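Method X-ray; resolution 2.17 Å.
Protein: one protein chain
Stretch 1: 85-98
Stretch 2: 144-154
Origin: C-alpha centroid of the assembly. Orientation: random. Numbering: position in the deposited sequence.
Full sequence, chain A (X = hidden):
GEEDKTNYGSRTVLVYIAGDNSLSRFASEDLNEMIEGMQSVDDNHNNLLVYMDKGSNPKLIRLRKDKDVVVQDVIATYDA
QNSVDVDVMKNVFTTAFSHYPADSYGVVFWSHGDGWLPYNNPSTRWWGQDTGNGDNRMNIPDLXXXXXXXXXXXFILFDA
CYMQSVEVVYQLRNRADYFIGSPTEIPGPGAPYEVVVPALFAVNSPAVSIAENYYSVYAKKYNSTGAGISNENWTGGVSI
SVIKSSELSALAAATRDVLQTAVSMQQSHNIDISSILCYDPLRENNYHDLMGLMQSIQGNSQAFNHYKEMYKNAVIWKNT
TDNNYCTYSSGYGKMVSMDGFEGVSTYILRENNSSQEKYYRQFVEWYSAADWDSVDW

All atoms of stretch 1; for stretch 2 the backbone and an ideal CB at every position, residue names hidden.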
ATOM      1  N   ASP A  85      -5.481 -15.323  -5.584  1.00 26.00           N
ATOM      2  CA  ASP A  85      -6.704 -16.072  -5.309  1.00 27.36           C
ATOM      3  C   ASP A  85      -6.927 -16.143  -3.791  1.00 24.55           C
ATOM      4  O   ASP A  85      -5.966 -16.239  -3.032  1.00 22.94           O
ATOM      5  CB  ASP A  85      -6.626 -17.472  -5.911  1.00 31.42           C
ATOM      6  CG  ASP A  85      -7.730 -18.383  -5.411  1.00 35.67           C
ATOM      7  OD1 ASP A  85      -7.485 -19.142  -4.443  1.00 37.67           O
ATOM      8  OD2 ASP A  85      -8.843 -18.339  -5.980  1.00 35.91           O
ATOM      9  N   VAL A  86      -8.180 -16.084  -3.348  1.00 23.78           N
ATOM     10  CA  VAL A  86      -8.460 -15.898  -1.925  1.00 26.42           C
ATOM     11  C   VAL A  86      -7.989 -17.073  -1.075  1.00 25.96           C
ATOM     12  O   VAL A  86      -7.395 -16.884  -0.018  1.00 23.96           O
ATOM     13  CB  VAL A  86      -9.962 -15.673  -1.661  1.00 29.02           C
ATOM     14  CG1 VAL A  86     -10.208 -15.432  -0.170  1.00 25.53           C
ATOM     15  CG2 VAL A  86     -10.467 -14.499  -2.476  1.00 30.13           C
ATOM     16  N   ASP A  87      -8.248 -18.283  -1.558  1.00 28.83           N
ATOM     17  CA  ASP A  87      -7.920 -19.491  -0.828  1.00 27.95           C
ATOM     18  C   ASP A  87      -6.421 -19.763  -0.828  1.00 26.44           C
ATOM     19  O   ASP A  87      -5.907 -20.399   0.088  1.00 26.12           O
ATOM     20  CB  ASP A  87      -8.679 -20.681  -1.409  1.00 32.88           C
ATOM     21  CG  ASP A  87     -10.188 -20.566  -1.213  1.00 39.22           C
ATOM     22  OD1 ASP A  87     -10.627 -19.948  -0.216  1.00 37.96           O
ATOM     23  OD2 ASP A  87     -10.940 -21.094  -2.060  1.00 44.49           O
ATOM     24  N   VAL A  88      -5.721 -19.278  -1.847  1.00 25.56           N
ATOM     25  CA  VAL A  88      -4.265 -19.374  -1.886  1.00 22.56           C
ATOM     26  C   VAL A  88      -3.637 -18.501  -0.799  1.00 21.86           C
ATOM     27  O   VAL A  88      -2.804 -18.979  -0.016  1.00 20.76           O
ATOM     28  CB  VAL A  88      -3.699 -18.958  -3.255  1.00 21.17           C
ATOM     29  CG1 VAL A  88      -2.197 -18.683  -3.166  1.00 18.52           C
ATOM     30  CG2 VAL A  88      -3.997 -20.025  -4.295  1.00 20.27           C
ATOM     31  N   MET A  89      -4.048 -17.229  -0.766  1.00 18.58           N
ATOM     32  CA  MET A  89      -3.551 -16.242   0.191  1.00 17.40           C
ATOM     33  C   MET A  89      -3.899 -16.626   1.614  1.00 15.83           C
ATOM     34  O   MET A  89      -3.100 -16.440   2.519  1.00 16.45           O
ATOM     35  CB  MET A  89      -4.123 -14.844  -0.110  1.00 19.52           C
ATOM     36  CG  MET A  89      -3.733 -13.781   0.922  1.00 14.44           C
ATOM     37  SD  MET A  89      -4.291 -12.079   0.583  1.00 18.69           S
ATOM     38  CE  MET A  89      -3.302 -11.703  -0.851  1.00 16.29           C
ATOM     39  N   LYS A  90      -5.109 -17.137   1.799  1.00 18.92           N
ATOM     40  CA  LYS A  90      -5.543 -17.652   3.086  1.00 23.85           C
ATOM     41  C   LYS A  90      -4.631 -18.781   3.563  1.00 26.86           C
ATOM     42  O   LYS A  90      -4.205 -18.795   4.720  1.00 28.16           O
ATOM     43  CB  LYS A  90      -6.991 -18.141   3.004  1.00 26.75           C
ATOM     44  CG  LYS A  90      -8.034 -17.027   3.055  1.00 27.00           C
ATOM     45  CD  LYS A  90      -9.431 -17.607   2.974  1.00 29.71           C
ATOM     46  CE  LYS A  90     -10.468 -16.606   3.426  1.00 32.36           C
ATOM     47  NZ  LYS A  90     -11.794 -17.277   3.558  1.00 35.56           N
ATOM     48  N   ASN A  91      -4.317 -19.714   2.671  1.00 27.23           N
ATOM     49  CA  ASN A  91      -3.436 -20.828   3.029  1.00 28.66           C
ATOM     50  C   ASN A  91      -2.043 -20.331   3.421  1.00 27.03           C
ATOM     51  O   ASN A  91      -1.459 -20.794   4.413  1.00 27.42           O
ATOM     52  CB  ASN A  91      -3.343 -21.833   1.877  1.00 31.51           C
ATOM     53  CG  ASN A  91      -2.434 -23.023   2.200  1.00 37.13           C
ATOM     54  OD1 ASN A  91      -1.283 -23.075   1.760  1.00 39.92           O
ATOM     55  ND2 ASN A  91      -2.952 -23.984   2.963  1.00 36.25           N
ATOM     56  N   VAL A  92      -1.517 -19.378   2.652  1.00 20.52           N
ATOM     57  CA  VAL A  92      -0.228 -18.783   2.984  1.00 18.96           C
ATOM     58  C   VAL A  92      -0.272 -18.158   4.371  1.00 21.21           C
ATOM     59  O   VAL A  92       0.621 -18.394   5.183  1.00 25.33           O
ATOM     60  CB  VAL A  92       0.190 -17.711   1.963  1.00 19.27           C
ATOM     61  CG1 VAL A  92       1.458 -17.000   2.429  1.00 18.12           C
ATOM     62  CG2 VAL A  92       0.383 -18.332   0.593  1.00 21.73           C
ATOM     63  N   PHE A  93      -1.309 -17.357   4.628  1.00 20.04           N
ATOM     64  CA  PHE A  93      -1.501 -16.699   5.924  1.00 18.33           C
ATOM     65  C   PHE A  93      -1.563 -17.690   7.076  1.00 19.49           C
ATOM     66  O   PHE A  93      -0.878 -17.537   8.073  1.00 21.72           O
ATOM     67  CB  PHE A  93      -2.800 -15.887   5.944  1.00 19.20           C
ATOM     68  CG  PHE A  93      -2.740 -14.589   5.177  1.00 20.97           C
ATOM     69  CD1 PHE A  93      -1.534 -14.062   4.757  1.00 20.87           C
ATOM     70  CD2 PHE A  93      -3.907 -13.886   4.900  1.00 21.69           C
ATOM     71  CE1 PHE A  93      -1.489 -12.867   4.058  1.00 21.58           C
ATOM     72  CE2 PHE A  93      -3.868 -12.690   4.192  1.00 21.66           C
ATOM     73  CZ  PHE A  93      -2.651 -12.180   3.779  1.00 20.85           C
ATOM     74  N   THR A  94      -2.438 -18.678   6.938  1.00 21.89           N
ATOM     75  CA  THR A  94      -2.696 -19.651   7.981  1.00 25.92           C
ATOM     76  C   THR A  94      -1.410 -20.366   8.376  1.00 28.46           C
ATOM     77  O   THR A  94      -1.116 -20.521   9.555  1.00 30.23           O
ATOM     78  CB  THR A  94      -3.749 -20.671   7.527  1.00 29.96           C
ATOM     79  OG1 THR A  94      -4.999 -19.995   7.333  1.00 32.24           O
ATOM     80  CG2 THR A  94      -3.933 -21.760   8.567  1.00 30.51           C
ATOM     81  N   THR A  95      -0.637 -20.766   7.376  1.00 27.52           N
ATOM     82  CA  THR A  95       0.641 -21.433   7.595  1.00 24.80           C
ATOM     83  C   THR A  95       1.659 -20.516   8.263  1.00 23.80           C
ATOM     84  O   THR A  95       2.326 -20.903   9.223  1.00 25.40           O
ATOM     85  CB  THR A  95       1.237 -21.940   6.263  1.00 24.92           C
ATOM     86  OG1 THR A  95       0.314 -22.829   5.629  1.00 27.15           O
ATOM     87  CG2 THR A  95       2.542 -22.664   6.499  1.00 26.13           C
ATOM     88  N   ALA A  96       1.781 -19.302   7.734  1.00 21.92           N
ATOM     89  CA  ALA A  96       2.784 -18.357   8.201  1.00 21.87           C
ATOM     90  C   ALA A  96       2.633 -18.022   9.686  1.00 22.66           C
ATOM     91  O   ALA A  96       3.608 -18.039  10.437  1.00 21.07           O
ATOM     92  CB  ALA A  96       2.718 -17.083   7.375  1.00 20.69           C
ATOM     93  N   PHE A  97       1.412 -17.695  10.097  1.00 21.28           N
ATOM     94  CA  PHE A  97       1.200 -17.185  11.437  1.00 23.45           C
ATOM     95  C   PHE A  97       0.944 -18.306  12.425  1.00 25.57           C
ATOM     96  O   PHE A  97       0.920 -18.067  13.627  1.00 28.14           O
ATOM     97  CB  PHE A  97       0.048 -16.179  11.449  1.00 23.12           C
ATOM     98  CG  PHE A  97       0.280 -15.016  10.544  1.00 20.71           C
ATOM     99  CD1 PHE A  97       1.350 -14.171  10.757  1.00 20.27           C
ATOM    100  CD2 PHE A  97      -0.545 -14.787   9.459  1.00 22.10           C
ATOM    101  CE1 PHE A  97       1.587 -13.104   9.908  1.00 20.09           C
ATOM    102  CE2 PHE A  97      -0.316 -13.718   8.611  1.00 21.22           C
ATOM    103  CZ  PHE A  97       0.759 -12.878   8.839  1.00 20.82           C
ATOM    104  N   SER A  98       0.764 -19.522  11.913  1.00 22.58           N
ATOM    105  CA  SER A  98       0.682 -20.703  12.761  1.00 26.20           C
ATOM    106  C   SER A  98       2.065 -21.198  13.153  1.00 26.26           C
ATOM    107  O   SER A  98       2.290 -21.579  14.297  1.00 27.36           O
ATOM    108  CB  SER A  98      -0.078 -21.830  12.070  1.00 29.38           C
ATOM    109  OG  SER A  98      -1.458 -21.536  12.050  1.00 34.66           O
ATOM    110  N   UNK A 144     -10.081  -8.346   1.883  1.00 25.47           N
ATOM    111  CA  UNK A 144     -10.612  -8.232   3.241  1.00 27.28           C
ATOM    112  C   UNK A 144     -11.077  -9.578   3.777  1.00 25.60           C
ATOM    113  O   UNK A 144     -11.054  -9.823   4.979  1.00 29.19           O
ATOM    114  CB  UNK A 144     -11.769  -7.232   3.275  1.00 27.28           C
ATOM    115  N   UNK A 145     -11.504 -10.451   2.877  1.00 26.83           N
ATOM    116  CA  UNK A 145     -11.914 -11.794   3.262  1.00 29.59           C
ATOM    117  C   UNK A 145     -10.699 -12.662   3.586  1.00 27.03           C
ATOM    118  O   UNK A 145     -10.725 -13.449   4.536  1.00 27.33           O
ATOM    119  CB  UNK A 145     -12.744 -12.437   2.149  1.00 29.59           C
ATOM    120  N   UNK A 146      -9.632 -12.525   2.804  1.00 24.80           N
ATOM    121  CA  UNK A 146      -8.428 -13.312   3.074  1.00 23.39           C
ATOM    122  C   UNK A 146      -7.849 -12.875   4.410  1.00 21.18           C
ATOM    123  O   UNK A 146      -7.533 -13.700   5.256  1.00 24.48           O
ATOM    124  CB  UNK A 146      -7.396 -13.152   1.955  1.00 23.39           C
ATOM    125  N   UNK A 147      -7.767 -11.565   4.612  1.00 18.49           N
ATOM    126  CA  UNK A 147      -7.278 -11.002   5.861  1.00 21.04           C
ATOM    127  C   UNK A 147      -8.074 -11.468   7.093  1.00 25.08           C
ATOM    128  O   UNK A 147      -7.608 -11.324   8.224  1.00 24.54           O
ATOM    129  CB  UNK A 147      -7.314  -9.475   5.775  1.00 21.04           C
ATOM    130  N   UNK A 148      -9.257 -12.042   6.873  1.00 28.13           N
ATOM    131  CA  UNK A 148     -10.135 -12.423   7.975  1.00 30.94           C
ATOM    132  C   UNK A 148      -9.617 -13.640   8.746  1.00 33.43           C
ATOM    133  O   UNK A 148      -9.988 -13.838   9.897  1.00 36.76           O
ATOM    134  CB  UNK A 148     -11.539 -12.712   7.441  1.00 30.94           C
ATOM    135  N   UNK A 149      -8.786 -14.460   8.106  1.00 31.75           N
ATOM    136  CA  UNK A 149      -8.205 -15.636   8.750  1.00 29.31           C
ATOM    137  C   UNK A 149      -6.844 -15.299   9.342  1.00 29.89           C
ATOM    138  O   UNK A 149      -6.214 -16.130   9.985  1.00 30.06           O
ATOM    139  CB  UNK A 149      -8.079 -16.791   7.754  1.00 29.31           C
ATOM    140  N   UNK A 150      -6.395 -14.074   9.095  1.00 29.76           N
ATOM    141  CA  UNK A 150      -5.107 -13.604   9.579  1.00 27.91           C
ATOM    142  C   UNK A 150      -5.263 -12.969  10.957  1.00 27.39           C
ATOM    143  O   UNK A 150      -6.371 -12.608  11.355  1.00 27.83           O
ATOM    144  CB  UNK A 150      -4.492 -12.607   8.594  1.00 27.91           C
ATOM    145  N   UNK A 151      -4.154 -12.817  11.690  1.00 24.97           N
ATOM    146  CA  UNK A 151      -4.224 -12.028  12.923  1.00 25.33           C
ATOM    147  C   UNK A 151      -4.466 -10.546  12.636  1.00 23.06           C
ATOM    148  O   UNK A 151      -4.322 -10.097  11.488  1.00 20.52           O
ATOM    149  CB  UNK A 151      -2.934 -12.196  13.729  1.00 25.33           C
ATOM    150  N   UNK A 152      -4.834  -9.793  13.666  1.00 22.12           N
ATOM    151  CA  UNK A 152      -4.977  -8.356  13.519  1.00 20.12           C
ATOM    152  C   UNK A 152      -3.582  -7.747  13.449  1.00 20.28           C
ATOM    153  O   UNK A 152      -2.720  -8.080  14.261  1.00 23.28           O
ATOM    154  CB  UNK A 152      -5.789  -7.756  14.668  1.00 20.12           C
ATOM    155  N   UNK A 153      -3.356  -6.861  12.480  1.00 20.71           N
ATOM    156  CA  UNK A 153      -2.018  -6.309  12.275  1.00 18.70           C
ATOM    157  C   UNK A 153      -1.790  -4.958  12.942  1.00 20.28           C
ATOM    158  O   UNK A 153      -2.675  -4.091  12.955  1.00 23.39           O
ATOM    159  CB  UNK A 153      -1.749  -6.175  10.775  1.00 18.70           C
ATOM    160  N   UNK A 154      -0.590  -4.782  13.494  1.00 18.62           N
ATOM    161  CA  UNK A 154      -0.143  -3.465  13.907  1.00 23.03           C
ATOM    162  C   UNK A 154      -0.069  -2.539  12.690  1.00 22.10           C
ATOM    163  O   UNK A 154      -0.360  -1.338  12.796  1.00 22.80           O
ATOM    164  CB  UNK A 154       1.214  -3.552  14.608  1.00 23.03           C
TER

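Position 144 has no atom of stretch 1 within 5.5 Å of its ideal CB and is unconstrained here; it is Asn 144.

At position 145 CA-to-CB points sideways, and the ideal CB lies 4.6 Å from Val 86 CG1 and 4.9 Å from Lys 90 CE. A long acid could reach the lysine charge, while an apolar or neutral polar chain could lie along Val 86. The residue is Glu 145: its OE2 accepts from Lys 90 NZ at 2.7 Å in a salt bridge, and its CG rests 4.1 Å from Val 86 CG1.

Position 146 points toward the helix, and space is tight. Its ideal CB is 3.6 Å from Met 89 SD, 4.1 Å from Lys 90 CG and 4.2 Å from Val 86 CG1, while its CA is 5.2 Å from Lys 90 CA. Such close backbones favour a small residue, alanine, glycine or perhaps serine. Ala 146 is the knob, its methyl seated among these three residues and Phe 93.

Position 147 points away, with its ideal CB 5.0 Å from Phe 93 CE2; a branched or flexible apolar chain could turn back to the ring. Leu 147 does so, placing CD2 4.0 Å from Phe 93 CE2.

Position 148 points sideways with nothing near its ideal CB, so many residues would fit. Ser 148 bonds locally, OG donating to Glu 145 O at 2.6 Å.

Position 149 points toward stretch 1, its ideal CB 4.5 Å from Thr 94 OG1 and 4.7 Å from Lys 90 CG. Valine, isoleucine or threonine would suit this mixed surface. Val 149 places CG1 3.8 Å from Lys 90 CE, and CG2 4.0 Å from Thr 94 OG1 and at the edge of the Phe 93 ring.

At position 150 phi/psi changes to -90/162, leaving the helical region. The ideal CB is 4.0 Å from Phe 93 CD2 and 4.3 Å from Phe 97 CE2, favouring a small apolar group. Ala 150 supplies a methyl touching both rings.

Position 151, at phi -68°, permits proline and points toward Phe 97; other apolar chains could also cover that ring. Pro 151 lies over one face, with CG 3.9 Å from the ring centroid in a CH-pi contact.

Position 152 is out of reach; His 152 bonds elsewhere in the structure.

Position 153 points toward stretch 1 from beyond 5.5 Å, so only a long or large side chain, such as an aromatic, leucine or methionine, could reach it, and nothing visible demands that it does. Phe 153 brings CE1 to 3.6 Å from Phe 97 CZ, the ring planes at 64°.

Position 154, also unconstrained, is Asp 154.

Stretch 2, residues 144-154: NEALSVAPHFD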
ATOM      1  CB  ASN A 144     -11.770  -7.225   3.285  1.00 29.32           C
ATOM      2  CG  ASN A 144     -12.080  -6.759   4.690  1.00 32.20           C
ATOM      3  OD1 ASN A 144     -11.189  -6.662   5.533  1.00 31.89           O
ATOM      4  ND2 ASN A 144     -13.349  -6.466   4.951  1.00 34.22           N
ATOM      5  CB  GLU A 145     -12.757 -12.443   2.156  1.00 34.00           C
ATOM      6  CG  GLU A 145     -13.041 -13.937   2.358  1.00 38.81           C
ATOM      7  CD  GLU A 145     -13.735 -14.242   3.684  1.00 44.76           C
ATOM      8  OE1 GLU A 145     -14.471 -13.363   4.186  1.00 47.87           O
ATOM      9  OE2 GLU A 145     -13.542 -15.357   4.231  1.00 45.86           O
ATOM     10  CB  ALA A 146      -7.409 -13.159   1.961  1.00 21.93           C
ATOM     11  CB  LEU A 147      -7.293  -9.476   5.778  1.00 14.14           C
ATOM     12  CG  LEU A 147      -6.179  -8.840   4.954  1.00 13.31           C
ATOM     13  CD1 LEU A 147      -6.468  -7.354   4.796  1.00 15.40           C
ATOM     14  CD2 LEU A 147      -4.843  -9.032   5.618  1.00 17.80           C
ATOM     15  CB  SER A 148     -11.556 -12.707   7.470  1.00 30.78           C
ATOM     16  OG  SER A 148     -11.669 -14.021   6.939  1.00 30.93           O
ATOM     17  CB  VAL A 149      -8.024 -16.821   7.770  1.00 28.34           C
ATOM     18  CG1 VAL A 149      -9.324 -17.126   7.030  1.00 29.30           C
ATOM     19  CG2 VAL A 149      -6.896 -16.537   6.794  1.00 25.27           C
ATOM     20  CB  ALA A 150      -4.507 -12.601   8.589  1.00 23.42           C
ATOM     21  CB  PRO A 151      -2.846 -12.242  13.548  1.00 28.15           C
ATOM     22  CG  PRO A 151      -1.959 -12.556  12.369  1.00 27.44           C
ATOM     23  CD  PRO A 151      -2.813 -13.381  11.473  1.00 25.48           C
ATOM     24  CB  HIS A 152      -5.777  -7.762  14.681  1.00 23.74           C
ATOM     25  CG  HIS A 152      -5.929  -6.274  14.605  1.00 23.74           C
ATOM     26  ND1 HIS A 152      -6.776  -5.659  13.710  1.00 24.19           N
ATOM     27  CD2 HIS A 152      -5.321  -5.281  15.296  1.00 24.91           C
ATOM     28  CE1 HIS A 152      -6.690  -4.347  13.854  1.00 25.71           C
ATOM     29  NE2 HIS A 152      -5.812  -4.093  14.810  1.00 27.54           N
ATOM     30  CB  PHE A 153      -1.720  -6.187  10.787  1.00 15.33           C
ATOM     31  CG  PHE A 153      -1.649  -7.510  10.073  1.00 15.76           C
ATOM     32  CD1 PHE A 153      -0.537  -8.322  10.212  1.00 13.06           C
ATOM     33  CD2 PHE A 153      -2.689  -7.928   9.241  1.00 15.57           C
ATOM     34  CE1 PHE A 153      -0.466  -9.542   9.550  1.00 15.31           C
ATOM     35  CE2 PHE A 153      -2.623  -9.137   8.573  1.00 15.75           C
ATOM     36  CZ  PHE A 153      -1.506  -9.953   8.736  1.00 15.77           C
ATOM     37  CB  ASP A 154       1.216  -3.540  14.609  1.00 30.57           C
ATOM     38  CG  ASP A 154       1.132  -4.201  15.986  1.00 37.42           C
ATOM     39  OD1 ASP A 154       0.153  -4.940  16.241  1.00 40.66           O
ATOM     40  OD2 ASP A 154       2.045  -3.979  16.814  1.00 38.53           O
TER
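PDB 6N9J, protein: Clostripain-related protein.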